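Local structure of alcohol dehydrogenase (Thermus thermophilus, 2EIH) at residues 252-264 with 278-290. The protein probably acts as a zinc-containing, NAD-dependent alcohol dehydrogenase of the medium-chain family. Sequence-based numbering, arbitrary orientation.
Sequences IKATANGGRIAIA and HVFYRQLSILGST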
# COMPACT_ATOMS: atom_id res chain seq x y z
N ILE A 252 3.21 -21.41 14.31
CA ILE A 252 4.08 -21.42 13.14
C ILE A 252 3.80 -22.63 12.26
O ILE A 252 3.88 -22.56 11.03
CB ILE A 252 5.55 -21.45 13.55
CG1 ILE A 252 5.91 -20.13 14.23
CG2 ILE A 252 6.43 -21.69 12.33
CD1 ILE A 252 7.37 -20.02 14.61
N LYS A 253 3.45 -23.73 12.91
CA LYS A 253 3.15 -24.97 12.22
C LYS A 253 1.80 -24.85 11.51
O LYS A 253 1.59 -25.38 10.41
CB LYS A 253 3.12 -26.12 13.23
CG LYS A 253 3.68 -27.45 12.73
CD LYS A 253 5.21 -27.48 12.77
CE LYS A 253 5.75 -27.59 14.19
NZ LYS A 253 5.30 -28.84 14.87
N ALA A 254 0.88 -24.13 12.15
CA ALA A 254 -0.47 -23.95 11.62
C ALA A 254 -0.57 -22.84 10.58
O ALA A 254 -1.59 -22.69 9.91
CB ALA A 254 -1.44 -23.66 12.76
N THR A 255 0.50 -22.07 10.44
CA THR A 255 0.51 -20.97 9.50
C THR A 255 0.84 -21.42 8.09
O THR A 255 1.82 -22.14 7.86
CB THR A 255 1.51 -19.89 9.95
OG1 THR A 255 1.22 -19.53 11.31
CG2 THR A 255 1.41 -18.66 9.07
N ALA A 256 0.02 -21.00 7.13
CA ALA A 256 0.24 -21.37 5.74
C ALA A 256 1.46 -20.64 5.21
O ALA A 256 1.99 -19.74 5.86
CB ALA A 256 -0.98 -21.02 4.90
N ASN A 257 1.92 -21.03 4.03
CA ASN A 257 3.08 -20.40 3.43
C ASN A 257 2.80 -18.92 3.16
O ASN A 257 1.68 -18.53 2.81
CB ASN A 257 3.44 -21.12 2.13
CG ASN A 257 3.89 -22.56 2.36
OD1 ASN A 257 3.97 -23.35 1.43
ND2 ASN A 257 4.21 -22.89 3.61
N GLY A 258 3.82 -18.09 3.35
CA GLY A 258 3.68 -16.66 3.12
C GLY A 258 2.67 -16.03 4.04
O GLY A 258 2.18 -14.93 3.78
N GLY A 259 2.36 -16.72 5.12
CA GLY A 259 1.39 -16.23 6.08
C GLY A 259 1.93 -15.14 6.99
O GLY A 259 3.14 -14.95 7.11
N ARG A 260 1.01 -14.44 7.63
CA ARG A 260 1.38 -13.37 8.53
C ARG A 260 0.85 -13.68 9.92
O ARG A 260 -0.26 -14.17 10.09
CB ARG A 260 0.84 -12.05 7.97
CG ARG A 260 1.55 -11.70 6.68
CD ARG A 260 0.73 -10.90 5.70
NE ARG A 260 0.56 -9.51 6.08
CZ ARG A 260 0.01 -8.60 5.28
NH1 ARG A 260 -0.40 -8.95 4.07
NH2 ARG A 260 -0.13 -7.35 5.68
N ILE A 261 1.69 -13.39 10.91
CA ILE A 261 1.34 -13.63 12.31
C ILE A 261 1.51 -12.32 13.07
O ILE A 261 2.59 -11.74 13.09
CB ILE A 261 2.27 -14.70 12.91
CG1 ILE A 261 2.20 -15.98 12.05
CG2 ILE A 261 1.89 -15.01 14.35
CD1 ILE A 261 3.33 -16.98 12.31
N ALA A 262 0.43 -11.84 13.68
CA ALA A 262 0.47 -10.60 14.45
C ALA A 262 0.52 -10.97 15.93
O ALA A 262 -0.30 -11.73 16.42
CB ALA A 262 -0.76 -9.76 14.16
N ILE A 263 1.49 -10.41 16.64
CA ILE A 263 1.64 -10.69 18.06
C ILE A 263 1.47 -9.46 18.93
O ILE A 263 2.19 -8.48 18.80
CB ILE A 263 3.01 -11.32 18.35
CG1 ILE A 263 3.04 -12.74 17.80
CG2 ILE A 263 3.29 -11.29 19.84
CD1 ILE A 263 4.33 -13.47 18.07
N ALA A 264 0.50 -9.54 19.84
CA ALA A 264 0.19 -8.45 20.75
C ALA A 264 1.18 -8.32 21.89
O ALA A 264 2.29 -7.79 21.72
CB ALA A 264 -1.21 -8.63 21.30
N HIS A 278 11.91 -21.96 9.32
CA HIS A 278 10.58 -22.44 8.99
C HIS A 278 9.78 -21.20 8.64
O HIS A 278 8.87 -21.23 7.82
CB HIS A 278 9.97 -23.15 10.20
CG HIS A 278 8.75 -23.96 9.88
ND1 HIS A 278 8.03 -24.64 10.85
CD2 HIS A 278 8.12 -24.19 8.71
CE1 HIS A 278 7.02 -25.25 10.28
NE2 HIS A 278 7.04 -25.00 8.98
N VAL A 279 10.15 -20.09 9.27
CA VAL A 279 9.49 -18.82 9.04
C VAL A 279 10.14 -18.11 7.87
O VAL A 279 9.57 -17.20 7.27
CB VAL A 279 9.59 -17.92 10.29
CG1 VAL A 279 8.85 -16.62 10.05
CG2 VAL A 279 9.02 -18.66 11.49
N PHE A 280 11.36 -18.52 7.54
CA PHE A 280 12.08 -17.91 6.44
C PHE A 280 11.85 -18.67 5.15
O PHE A 280 11.43 -18.10 4.15
CB PHE A 280 13.58 -17.87 6.78
CG PHE A 280 13.87 -17.49 8.20
CD1 PHE A 280 13.12 -16.51 8.85
CD2 PHE A 280 14.90 -18.11 8.90
CE1 PHE A 280 13.40 -16.15 10.17
CE2 PHE A 280 15.19 -17.76 10.22
CZ PHE A 280 14.44 -16.78 10.86
N TYR A 281 12.11 -19.98 5.19
CA TYR A 281 11.92 -20.82 4.02
C TYR A 281 10.50 -20.65 3.47
O TYR A 281 10.31 -20.55 2.26
CB TYR A 281 12.16 -22.29 4.37
CG TYR A 281 11.90 -23.24 3.22
CD1 TYR A 281 12.76 -23.29 2.12
CD2 TYR A 281 10.77 -24.07 3.22
CE1 TYR A 281 12.51 -24.15 1.05
CE2 TYR A 281 10.51 -24.93 2.15
CZ TYR A 281 11.38 -24.96 1.07
OH TYR A 281 11.14 -25.81 0.01
N ARG A 282 9.52 -20.63 4.36
CA ARG A 282 8.13 -20.49 3.93
C ARG A 282 7.69 -19.03 3.84
O ARG A 282 6.50 -18.75 3.70
CB ARG A 282 7.20 -21.28 4.85
CG ARG A 282 7.50 -22.78 4.89
CD ARG A 282 6.34 -23.58 5.45
NE ARG A 282 5.81 -22.97 6.67
CZ ARG A 282 4.83 -23.48 7.41
NH1 ARG A 282 4.26 -24.63 7.07
NH2 ARG A 282 4.42 -22.83 8.49
N GLN A 283 8.65 -18.11 3.93
CA GLN A 283 8.37 -16.69 3.82
C GLN A 283 7.28 -16.17 4.76
O GLN A 283 6.43 -15.36 4.37
CB GLN A 283 8.00 -16.34 2.38
CG GLN A 283 9.02 -16.82 1.37
CD GLN A 283 8.83 -16.19 0.00
OE1 GLN A 283 9.00 -14.99 -0.17
NE2 GLN A 283 8.47 -17.02 -0.97
N LEU A 284 7.31 -16.62 6.01
CA LEU A 284 6.34 -16.16 6.99
C LEU A 284 6.74 -14.78 7.49
O LEU A 284 7.88 -14.35 7.32
CB LEU A 284 6.27 -17.16 8.14
CG LEU A 284 5.36 -18.38 7.95
CD1 LEU A 284 5.44 -18.94 6.54
CD2 LEU A 284 5.75 -19.43 8.97
N SER A 285 5.78 -14.09 8.10
CA SER A 285 6.02 -12.75 8.64
C SER A 285 5.49 -12.67 10.07
O SER A 285 4.35 -13.02 10.33
CB SER A 285 5.28 -11.69 7.81
OG SER A 285 5.51 -11.85 6.40
N ILE A 286 6.32 -12.22 10.98
CA ILE A 286 5.92 -12.06 12.37
C ILE A 286 5.91 -10.57 12.66
O ILE A 286 6.92 -9.90 12.52
CB ILE A 286 6.91 -12.74 13.32
CG1 ILE A 286 7.02 -14.22 12.95
CG2 ILE A 286 6.45 -12.58 14.76
CD1 ILE A 286 8.28 -14.86 13.45
N LEU A 287 4.76 -10.07 13.07
CA LEU A 287 4.60 -8.65 13.31
C LEU A 287 4.20 -8.30 14.74
O LEU A 287 3.19 -8.78 15.24
CB LEU A 287 3.54 -8.12 12.34
CG LEU A 287 3.65 -8.64 10.90
CD1 LEU A 287 2.31 -8.54 10.19
CD2 LEU A 287 4.71 -7.86 10.16
N GLY A 288 4.99 -7.46 15.40
CA GLY A 288 4.66 -7.07 16.75
C GLY A 288 3.71 -5.88 16.69
O GLY A 288 3.85 -5.02 15.82
N SER A 289 2.74 -5.83 17.60
CA SER A 289 1.79 -4.74 17.60
C SER A 289 1.32 -4.34 18.99
O SER A 289 0.87 -5.17 19.77
CB SER A 289 0.58 -5.10 16.74
OG SER A 289 -0.48 -4.15 16.90
N THR A 290 1.45 -3.06 19.29
CA THR A 290 1.01 -2.56 20.59
C THR A 290 0.06 -1.42 20.32
O THR A 290 0.41 -0.47 19.62
CB THR A 290 2.20 -2.07 21.44
OG1 THR A 290 3.06 -3.18 21.76
CG2 THR A 290 1.70 -1.45 22.74
O HOH W 1 4.35 -13.35 4.78
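The carbonyl oxygen of Gly-259 takes the amide of Ser-285, N to O 2.9 Å, and also lies 3.1 Å from a water that is within hydrogen-bonding distance of Gln-283 O too. That water sits between Gly-259 and the backbone running from Gln-283 to Ser-285. From there the backbone bonds alternate: Ile-261 gives its N-H to Ser-285 O and receives that of Leu-287, and Ile-263 repeats the pattern with Leu-287 and Ser-289. Ile-263 CD1 lies alongside Ile-286 CG2, 4.0 Å apart, both side chains pointing the same way; Phe-248 of helix 248-254 touches both.

At the other end Arg-282 reaches back under the last turn of that helix. A bend at chi3 (-46°) brings NH2 to 2.6 Å from Ile-252 O, which lies at the guanidinium edge, while Thr-255 O lies over one face. His-278 NE2 stands 3.1 Å above the guanidinium plane. Were Arg-282 an alanine, the carbonyls of Ile-252 and Thr-255 would probably lose their cationic neighbour, and a gap would be likely to open beside His-278. Ile-252 CG2 meets the His-278 ring obliquely, and its CD1 packs on Val-279 CG2. Leu-284 CD1 rests 3.6 Å from Ala-256 O, beside the type II turn; within that turn, Gly-258 N donates to Arg-282 O.

Strand 285-288 pairs antiparallel with a strand of the second subunit, continuing the sheet across the interface. Strands 259-263 and 285-288, joined through the short, weakly bonded helix 278-281, make a parallel beta-alpha-beta unit at the edge of the six-stranded Rossmann-type sheet, the nucleotide-binding domain architecture of medium-chain dehydrogenases.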